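Local coordinates for ribose 5-phosphate isomerase (Trypanosoma cruzi, PDB 3M1P), which probably catalyses the reversible interconversion of ribose 5-phosphate and ribulose 5-phosphate, as a type B sugar-phosphate isomerase, at residues 25-30 and 126-131; 29-34 and 62-67; 88-93 and 97-102. The protein carries 1 engineered substitution. All coordinates share one frame; numbering follows the deposited sequence.

Contact 1. Residues 25-30 and 126-131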
loop_
_atom_site.group_PDB
_atom_site.type_symbol
_atom_site.label_atom_id
_atom_site.label_comp_id
_atom_site.label_asym_id
_atom_site.label_seq_id
_atom_site.Cartn_x
_atom_site.Cartn_y
_atom_site.Cartn_z
ATOM N N LYS A 25 22.302 -8.628 0.896
ATOM C CA LYS A 25 22.932 -9.913 1.212
ATOM C C LYS A 25 21.901 -11.027 1.373
ATOM O O LYS A 25 22.134 -12.153 0.935
ATOM C CB LYS A 25 23.796 -9.799 2.473
ATOM C CG LYS A 25 25.031 -8.950 2.286
ATOM C CD LYS A 25 25.769 -8.777 3.585
ATOM C CE LYS A 25 27.086 -8.075 3.338
ATOM N NZ LYS A 25 27.540 -7.398 4.577
ATOM N N GLU A 26 20.753 -10.706 1.971
ATOM C CA GLU A 26 19.713 -11.722 2.196
ATOM C C GLU A 26 19.133 -12.287 0.905
ATOM O O GLU A 26 18.701 -13.437 0.883
ATOM C CB GLU A 26 18.585 -11.191 3.077
ATOM C CG GLU A 26 18.982 -10.910 4.508
ATOM C CD GLU A 26 17.770 -10.772 5.400
ATOM O OE1 GLU A 26 17.568 -9.690 5.993
ATOM O OE2 GLU A 26 17.008 -11.759 5.493
ATOM N N ALA A 27 19.125 -11.476 -0.162
ATOM C CA ALA A 27 18.717 -11.928 -1.500
ATOM C C ALA A 27 19.550 -13.103 -2.025
ATOM O O ALA A 27 19.090 -13.880 -2.863
ATOM C CB ALA A 27 18.756 -10.764 -2.489
ATOM N N GLY A 28 20.776 -13.229 -1.526
ATOM C CA GLY A 28 21.681 -14.297 -1.946
ATOM C C GLY A 28 23.134 -13.869 -1.844
ATOM O O GLY A 28 23.448 -12.683 -1.924
ATOM N N ASP A 29 24.009 -14.846 -1.639
ATOM C CA ASP A 29 25.460 -14.639 -1.595
ATOM C C ASP A 29 26.037 -14.026 -2.876
ATOM O O ASP A 29 27.076 -13.371 -2.837
ATOM C CB ASP A 29 26.158 -15.973 -1.334
ATOM C CG ASP A 29 25.854 -16.540 0.037
ATOM O OD1 ASP A 29 25.162 -15.871 0.843
ATOM O OD2 ASP A 29 26.321 -17.668 0.304
ATOM N N GLU A 30 25.374 -14.240 -4.006
ATOM C CA GLU A 30 25.807 -13.633 -5.262
ATOM C C GLU A 30 25.592 -12.109 -5.355
ATOM O O GLU A 30 26.053 -11.490 -6.311
ATOM C CB GLU A 30 25.156 -14.313 -6.464
ATOM C CG GLU A 30 23.703 -13.899 -6.700
ATOM C CD GLU A 30 22.709 -14.909 -6.157
ATOM O OE1 GLU A 30 22.825 -15.314 -4.973
ATOM O OE2 GLU A 30 21.821 -15.306 -6.935
ATOM N N THR A 126 12.863 -9.356 -3.504
ATOM C CA THR A 126 12.077 -9.679 -4.687
ATOM C C THR A 126 12.648 -9.041 -5.966
ATOM O O THR A 126 12.742 -9.688 -7.002
ATOM C CB THR A 126 10.601 -9.243 -4.498
ATOM O OG1 THR A 126 10.111 -9.776 -3.266
ATOM C CG2 THR A 126 9.747 -9.729 -5.664
ATOM N N PHE A 127 13.021 -7.773 -5.872
ATOM C CA PHE A 127 13.643 -7.050 -6.970
ATOM C C PHE A 127 14.914 -7.759 -7.458
ATOM O O PHE A 127 15.079 -7.989 -8.652
ATOM C CB PHE A 127 13.997 -5.649 -6.493
ATOM C CG PHE A 127 14.479 -4.741 -7.574
ATOM C CD1 PHE A 127 13.576 -4.077 -8.385
ATOM C CD2 PHE A 127 15.855 -4.517 -7.756
ATOM C CE1 PHE A 127 14.028 -3.206 -9.384
ATOM C CE2 PHE A 127 16.316 -3.647 -8.745
ATOM C CZ PHE A 127 15.404 -2.998 -9.568
ATOM N N LEU A 128 15.797 -8.115 -6.527
ATOM C CA LEU A 128 17.087 -8.705 -6.895
ATOM C C LEU A 128 16.943 -10.120 -7.440
ATOM O O LEU A 128 17.636 -10.489 -8.389
ATOM C CB LEU A 128 18.075 -8.658 -5.725
ATOM C CG LEU A 128 18.520 -7.251 -5.317
ATOM C CD1 LEU A 128 19.333 -7.281 -4.038
ATOM C CD2 LEU A 128 19.293 -6.557 -6.451
ATOM N N GLN A 129 16.007 -10.878 -6.871
ATOM C CA GLN A 129 15.799 -12.291 -7.242
ATOM C C GLN A 129 14.928 -12.540 -8.478
ATOM O O GLN A 129 15.053 -13.591 -9.105
ATOM C CB GLN A 129 15.219 -13.071 -6.061
ATOM C CG GLN A 129 16.189 -13.272 -4.884
ATOM C CD GLN A 129 15.567 -14.069 -3.744
ATOM O OE1 GLN A 129 14.369 -14.366 -3.764
ATOM N NE2 GLN A 129 16.376 -14.405 -2.730
ATOM N N THR A 130 14.044 -11.597 -8.820
ATOM C CA THR A 130 13.104 -11.788 -9.929
ATOM C C THR A 130 13.763 -11.493 -11.274
ATOM O O THR A 130 14.279 -10.402 -11.472
ATOM C CB THR A 130 11.829 -10.898 -9.772
ATOM O OG1 THR A 130 11.265 -11.084 -8.466
ATOM C CG2 THR A 130 10.795 -11.245 -10.818
ATOM N N PRO A 131 13.764 -12.475 -12.196
ATOM C CA PRO A 131 14.379 -12.240 -13.511
ATOM C C PRO A 131 13.514 -11.407 -14.440
ATOM O O PRO A 131 12.291 -11.372 -14.284
ATOM C CB PRO A 131 14.522 -13.657 -14.090
ATOM C CG PRO A 131 13.387 -14.444 -13.451
ATOM C CD PRO A 131 13.248 -13.857 -12.051
#
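Q129 reaches across to the backbone of A27 with its terminal amide, while the methyl of A27 rests against L128 beside it. The polar part is one hydrogen bond, from NE2 of Q129 to O of A27, 2.8 Å long. It is nearly straight, with an N-H...O angle of 173°, and the acceptor lies close to the plane of the amide, though the donor itself is tilted well out of the carbonyl plane of A27. In Q129, chi1 of -69° sets CG beside the backbone N, and the extended chain then carries the amide across to A27; CG passes 3.6 Å from O of A27.

Next to this bond, CB of A27 is directed at the side chain of L128 and touches both its CB and its CD1, each at 3.9 Å. This apolar touch is buried, and the amide of Q129 lies toward the exposed side. The gripped carbonyl of A27 comes just before G28, the first residue to leave helical angles, with a positive phi. The other helix also ends here. O of T126 accepts two bonds from T130, one from N at 2.9 Å and one from OG1 at 2.5 Å, the donors coming from opposite faces of the carbonyl plane.

In the fold, the contact joins the C-terminal ends of helices 17-26 and 117-129, two helices covering the parallel sheet of a Rossmann-like domain. A salt bridge between E26 and R121 ties the same pair of helices together. Underneath, L128 packs on V5 of strand 3-9, while F127 and T130 turn to helix 93-101, touching R100 and I101.

Contact 2. Residues 29-34 and 62-67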
loop_
_atom_site.group_PDB
_atom_site.type_symbol
_atom_site.label_atom_id
_atom_site.label_comp_id
_atom_site.label_asym_id
_atom_site.label_seq_id
_atom_site.Cartn_x
_atom_site.Cartn_y
_atom_site.Cartn_z
ATOM N N ASP A 29 24.009 -14.846 -1.639
ATOM C CA ASP A 29 25.460 -14.639 -1.595
ATOM C C ASP A 29 26.037 -14.026 -2.876
ATOM O O ASP A 29 27.076 -13.371 -2.837
ATOM C CB ASP A 29 26.158 -15.973 -1.334
ATOM C CG ASP A 29 25.854 -16.540 0.037
ATOM O OD1 ASP A 29 25.162 -15.871 0.843
ATOM O OD2 ASP A 29 26.321 -17.668 0.304
ATOM N N GLU A 30 25.374 -14.240 -4.006
ATOM C CA GLU A 30 25.807 -13.633 -5.262
ATOM C C GLU A 30 25.592 -12.109 -5.355
ATOM O O GLU A 30 26.053 -11.490 -6.311
ATOM C CB GLU A 30 25.156 -14.313 -6.464
ATOM C CG GLU A 30 23.703 -13.899 -6.700
ATOM C CD GLU A 30 22.709 -14.909 -6.157
ATOM O OE1 GLU A 30 22.825 -15.314 -4.973
ATOM O OE2 GLU A 30 21.821 -15.306 -6.935
ATOM N N PHE A 31 24.888 -11.515 -4.395
ATOM C CA PHE A 31 24.616 -10.075 -4.426
ATOM C C PHE A 31 25.540 -9.317 -3.479
ATOM O O PHE A 31 25.529 -9.554 -2.279
ATOM C CB PHE A 31 23.136 -9.784 -4.099
ATOM C CG PHE A 31 22.174 -10.375 -5.092
ATOM C CD1 PHE A 31 21.932 -9.742 -6.314
ATOM C CD2 PHE A 31 21.517 -11.575 -4.817
ATOM C CE1 PHE A 31 21.049 -10.296 -7.243
ATOM C CE2 PHE A 31 20.644 -12.138 -5.731
ATOM C CZ PHE A 31 20.404 -11.503 -6.951
ATOM N N VAL A 32 26.328 -8.395 -4.022
ATOM C CA VAL A 32 27.287 -7.634 -3.213
ATOM C C VAL A 32 26.873 -6.176 -3.023
ATOM O O VAL A 32 26.870 -5.408 -3.991
ATOM C CB VAL A 32 28.721 -7.672 -3.822
ATOM C CG1 VAL A 32 29.729 -7.050 -2.852
ATOM C CG2 VAL A 32 29.119 -9.107 -4.211
ATOM N N PRO A 33 26.531 -5.782 -1.779
ATOM C CA PRO A 33 26.181 -4.384 -1.536
ATOM C C PRO A 33 27.401 -3.463 -1.615
ATOM O O PRO A 33 28.483 -3.797 -1.099
ATOM C CB PRO A 33 25.606 -4.391 -0.116
ATOM C CG PRO A 33 26.117 -5.624 0.519
ATOM C CD PRO A 33 26.443 -6.606 -0.556
ATOM N N VAL A 34 27.212 -2.331 -2.281
ATOM C CA VAL A 34 28.229 -1.298 -2.416
ATOM C C VAL A 34 27.580 -0.043 -1.870
ATOM O O VAL A 34 26.777 0.615 -2.545
ATOM C CB VAL A 34 28.659 -1.103 -3.910
ATOM C CG1 VAL A 34 29.777 -0.076 -4.037
ATOM C CG2 VAL A 34 29.073 -2.431 -4.536
ATOM N N VAL A 62 28.076 -1.261 -11.495
ATOM C CA VAL A 62 27.258 -2.185 -10.711
ATOM C C VAL A 62 26.121 -2.641 -11.611
ATOM O O VAL A 62 25.860 -2.017 -12.651
ATOM C CB VAL A 62 26.714 -1.515 -9.424
ATOM C CG1 VAL A 62 27.870 -1.052 -8.532
ATOM C CG2 VAL A 62 25.792 -0.337 -9.758
ATOM N N GLU A 63 25.461 -3.734 -11.246
ATOM C CA GLU A 63 24.322 -4.203 -12.025
ATOM C C GLU A 63 23.016 -3.550 -11.541
ATOM O O GLU A 63 22.133 -3.255 -12.344
ATOM C CB GLU A 63 24.197 -5.731 -11.968
ATOM C CG GLU A 63 23.036 -6.280 -12.791
ATOM C CD GLU A 63 22.883 -7.785 -12.701
ATOM O OE1 GLU A 63 23.633 -8.414 -11.923
ATOM O OE2 GLU A 63 22.009 -8.345 -13.404
ATOM N N PHE A 64 22.904 -3.333 -10.231
ATOM C CA PHE A 64 21.664 -2.841 -9.649
ATOM C C PHE A 64 21.891 -1.642 -8.740
ATOM O O PHE A 64 22.978 -1.457 -8.185
ATOM C CB PHE A 64 20.966 -3.944 -8.847
ATOM C CG PHE A 64 20.438 -5.081 -9.678
ATOM C CD1 PHE A 64 19.373 -4.896 -10.556
ATOM C CD2 PHE A 64 20.975 -6.365 -9.543
ATOM C CE1 PHE A 64 18.867 -5.954 -11.308
ATOM C CE2 PHE A 64 20.482 -7.424 -10.279
ATOM C CZ PHE A 64 19.410 -7.223 -11.164
ATOM N N GLY A 65 20.850 -0.829 -8.585
ATOM C CA GLY A 65 20.873 0.236 -7.606
ATOM C C GLY A 65 19.753 0.069 -6.605
ATOM O O GLY A 65 18.696 -0.447 -6.936
ATOM N N VAL A 66 20.005 0.489 -5.372
ATOM C CA VAL A 66 18.972 0.647 -4.363
ATOM C C VAL A 66 18.986 2.103 -3.907
ATOM O O VAL A 66 20.031 2.643 -3.504
ATOM C CB VAL A 66 19.177 -0.304 -3.154
ATOM C CG1 VAL A 66 18.159 -0.005 -2.041
ATOM C CG2 VAL A 66 19.073 -1.769 -3.600
ATOM N N LEU A 67 17.836 2.756 -4.004
ATOM C CA LEU A 67 17.727 4.120 -3.511
ATOM C C LEU A 67 16.592 4.186 -2.519
ATOM O O LEU A 67 15.462 3.808 -2.834
ATOM C CB LEU A 67 17.535 5.122 -4.653
ATOM C CG LEU A 67 18.731 5.271 -5.603
ATOM C CD1 LEU A 67 18.367 6.106 -6.861
ATOM C CD2 LEU A 67 19.959 5.861 -4.878
#
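F31 lays the edge of its ring against F64, CE1 of F31 lying 4.2 Å from CE2 of F64. Relative to the F31 ring, the F64 atom arrives at the rim and near the plane; relative to the F64 ring, the approach is oblique. The first torsions of the two side chains are alike (chi1 -62° for F31 and -68° for F64), each CG anti to its carbonyl carbon. Both rings meet L128 of helix 117-129 and so lie on the same side of the sheet. There each has the preceding glutamate over one face: CG of E30 is 3.6 Å above the F31 ring, toward its rim, and CG of E63 sits in the same way above F64.

A second, looser touch joins V34 and V62, where CG2 of V34 comes 4.4 Å from CG1 of V62. V62 also packs on M56 and V57 of helix 46-58.

Strands 31-35 and 64-69 are not neighbours: strand 3-9 runs between them, and the CA atoms of F31 and F64 are 9.4 Å apart. Backbone bonds from V32 and V34 go to the intervening strand. Its R3, outside the two segments, is touched by both phenylalanines and pairs through NE with OE1 of E63 in a salt bridge. F31 also packs on V24 of helix 17-26.

Across the two segments there is no hydrogen bond, only apolar carbon against carbon. The contact therefore depends on shape and burial, with the strand between them supplying the directional bonding.

Contact 3. Residues 88-93 and 97-102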
loop_
_atom_site.group_PDB
_atom_site.type_symbol
_atom_site.label_atom_id
_atom_site.label_comp_id
_atom_site.label_asym_id
_atom_site.label_seq_id
_atom_site.Cartn_x
_atom_site.Cartn_y
_atom_site.Cartn_z
ATOM N N ALA A 88 12.597 2.065 -10.588
ATOM C CA ALA A 88 11.225 1.740 -10.222
ATOM C C ALA A 88 10.954 2.058 -8.758
ATOM O O ALA A 88 11.575 1.459 -7.856
ATOM C CB ALA A 88 10.949 0.273 -10.504
ATOM N N LEU A 89 10.038 2.996 -8.523
ATOM C CA LEU A 89 9.532 3.214 -7.173
ATOM C C LEU A 89 8.533 2.107 -6.808
ATOM O O LEU A 89 7.468 1.982 -7.412
ATOM C CB LEU A 89 8.914 4.601 -7.015
ATOM C CG LEU A 89 8.247 4.923 -5.661
ATOM C CD1 LEU A 89 9.207 4.773 -4.472
ATOM C CD2 LEU A 89 7.672 6.318 -5.719
ATOM N N CYS A 90 8.924 1.287 -5.837
ATOM C CA CYS A 90 8.110 0.160 -5.393
ATOM C C CYS A 90 7.631 0.337 -3.955
ATOM O O CYS A 90 8.348 0.906 -3.114
ATOM C CB CYS A 90 8.902 -1.139 -5.513
ATOM S SG CYS A 90 9.466 -1.451 -7.178
ATOM N N HIS A 91 6.429 -0.183 -3.690
ATOM C CA HIS A 91 5.807 -0.111 -2.365
ATOM C C HIS A 91 5.332 -1.478 -1.857
ATOM O O HIS A 91 4.727 -1.578 -0.792
ATOM C CB HIS A 91 4.622 0.843 -2.397
ATOM C CG HIS A 91 3.534 0.394 -3.312
ATOM N ND1 HIS A 91 3.560 0.631 -4.666
ATOM C CD2 HIS A 91 2.404 -0.315 -3.074
ATOM C CE1 HIS A 91 2.477 0.112 -5.220
ATOM N NE2 HIS A 91 1.762 -0.472 -4.278
ATOM N N ASP A 92 5.576 -2.526 -2.627
ATOM C CA ASP A 92 5.188 -3.862 -2.192
ATOM C C ASP A 92 5.877 -4.912 -3.057
ATOM O O ASP A 92 6.665 -4.588 -3.929
ATOM C CB ASP A 92 3.652 -4.031 -2.225
ATOM C CG ASP A 92 3.091 -4.163 -3.650
ATOM O OD1 ASP A 92 3.739 -3.681 -4.606
ATOM O OD2 ASP A 92 1.989 -4.757 -3.801
ATOM N N HIS A 93 5.549 -6.165 -2.795
ATOM C CA HIS A 93 6.107 -7.298 -3.474
ATOM C C HIS A 93 5.755 -7.311 -4.964
ATOM O O HIS A 93 6.610 -7.584 -5.807
ATOM C CB HIS A 93 5.581 -8.562 -2.781
ATOM C CG HIS A 93 5.999 -9.828 -3.452
ATOM N ND1 HIS A 93 5.291 -10.377 -4.493
ATOM C CD2 HIS A 93 7.077 -10.624 -3.264
ATOM C CE1 HIS A 93 5.902 -11.472 -4.909
ATOM N NE2 HIS A 93 6.992 -11.643 -4.182
ATOM N N ALA A 97 8.370 -7.118 -8.121
ATOM C CA ALA A 97 8.487 -8.228 -9.059
ATOM C C ALA A 97 8.237 -7.769 -10.488
ATOM O O ALA A 97 9.020 -8.096 -11.388
ATOM C CB ALA A 97 7.535 -9.372 -8.674
ATOM N N MET A 98 7.173 -6.999 -10.694
ATOM C CA MET A 98 6.769 -6.586 -12.038
ATOM C C MET A 98 7.712 -5.569 -12.680
ATOM O O MET A 98 7.837 -5.524 -13.914
ATOM C CB MET A 98 5.336 -6.050 -12.040
ATOM C CG MET A 98 4.274 -7.104 -11.703
ATOM S SD MET A 98 4.359 -8.622 -12.672
ATOM C CE MET A 98 4.310 -7.991 -14.354
ATOM N N SER A 99 8.361 -4.760 -11.843
ATOM C CA SER A 99 9.397 -3.820 -12.293
ATOM C C SER A 99 10.554 -4.556 -12.968
ATOM O O SER A 99 11.136 -4.067 -13.954
ATOM C CB SER A 99 9.919 -2.981 -11.128
ATOM O OG SER A 99 10.742 -3.736 -10.259
ATOM N N ARG A 100 10.852 -5.742 -12.443
ATOM C CA ARG A 100 11.833 -6.649 -13.043
ATOM C C ARG A 100 11.254 -7.429 -14.242
ATOM O O ARG A 100 11.865 -7.463 -15.313
ATOM C CB ARG A 100 12.400 -7.606 -11.977
ATOM C CG ARG A 100 13.075 -6.909 -10.786
ATOM C CD ARG A 100 14.452 -6.306 -11.137
ATOM N NE ARG A 100 15.330 -7.327 -11.705
ATOM C CZ ARG A 100 15.787 -7.336 -12.961
ATOM N NH1 ARG A 100 15.517 -6.333 -13.803
ATOM N NH2 ARG A 100 16.547 -8.348 -13.366
ATOM N N ILE A 101 10.078 -8.043 -14.065
ATOM C CA ILE A 101 9.470 -8.890 -15.102
ATOM C C ILE A 101 9.113 -8.117 -16.380
ATOM O O ILE A 101 9.416 -8.574 -17.496
ATOM C CB ILE A 101 8.211 -9.657 -14.571
ATOM C CG1 ILE A 101 8.569 -10.545 -13.369
ATOM C CG2 ILE A 101 7.582 -10.502 -15.664
ATOM C CD1 ILE A 101 7.361 -11.194 -12.641
ATOM N N HIS A 102 8.499 -6.947 -16.217
ATOM C CA HIS A 102 8.008 -6.165 -17.353
ATOM C C HIS A 102 8.975 -5.066 -17.790
ATOM O O HIS A 102 9.078 -4.770 -18.978
ATOM C CB HIS A 102 6.627 -5.559 -17.036
ATOM C CG HIS A 102 5.482 -6.511 -17.217
ATOM N ND1 HIS A 102 5.480 -7.790 -16.699
ATOM C CD2 HIS A 102 4.288 -6.360 -17.841
ATOM C CE1 HIS A 102 4.346 -8.393 -17.015
ATOM N NE2 HIS A 102 3.605 -7.545 -17.706
#
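A chi1 of 73° swings OG of S99 between its backbone N and carbonyl carbon, and a chi1 of -58° sets SG of C90 beside its own N, which turns the two atoms to face each other, 4.0 Å apart. That approach is mere packing, since OG of S99 is hydrogen-bonded to the carbonyl of A96 within the helix. Behind it, CB of A88 presses on CB of S99 at 3.5 Å, closer than two such carbons normally come, and the small side chains let strand and helix come this close.

Further along, the first turn of the helix closes with A97 N bonded to H93 O at 2.9 Å. D92 is the N-cap: its side chain caps a backbone N and OD1 also bonds T95 OG1.

These residues form the strand-to-helix half of a beta-alpha-beta unit, strand 87-89, helix 93-101 and strand 107-111, with A88 bonded through its backbone to I107 and C109. Subunit interfaces converge here: I73 of a second subunit packs on A88 and S99, and H93 stacks on H93 of a third. Within the chain, helix 117-129 flanks helix 93-101, placing F127 against S99 and T126 against H93.

Contacts 1 and 2 share D29 and E30, and their centres lie about 9 Å apart. Contact 3 is more distant, about 13 Å from contact 1 and 16 Å from contact 2, centre to centre. Along the chain, contact 2 opens within the first segment of contact 1 and closes before contact 3 begins; contact 3 lies wholly between the two segments of contact 1. In the parallel sheet, ordered 31-35, 3-9, 64-69, 107-111, 87-89, contact 2 spans from one edge strand to the central strand 64-69, while contact 3 is at the other edge, 87-89. Helix 117-129 connects all three, meeting helices 17-26 and 93-101. One sheet and its helical cover thus link the chain's interior to the subunit interfaces at contact 3.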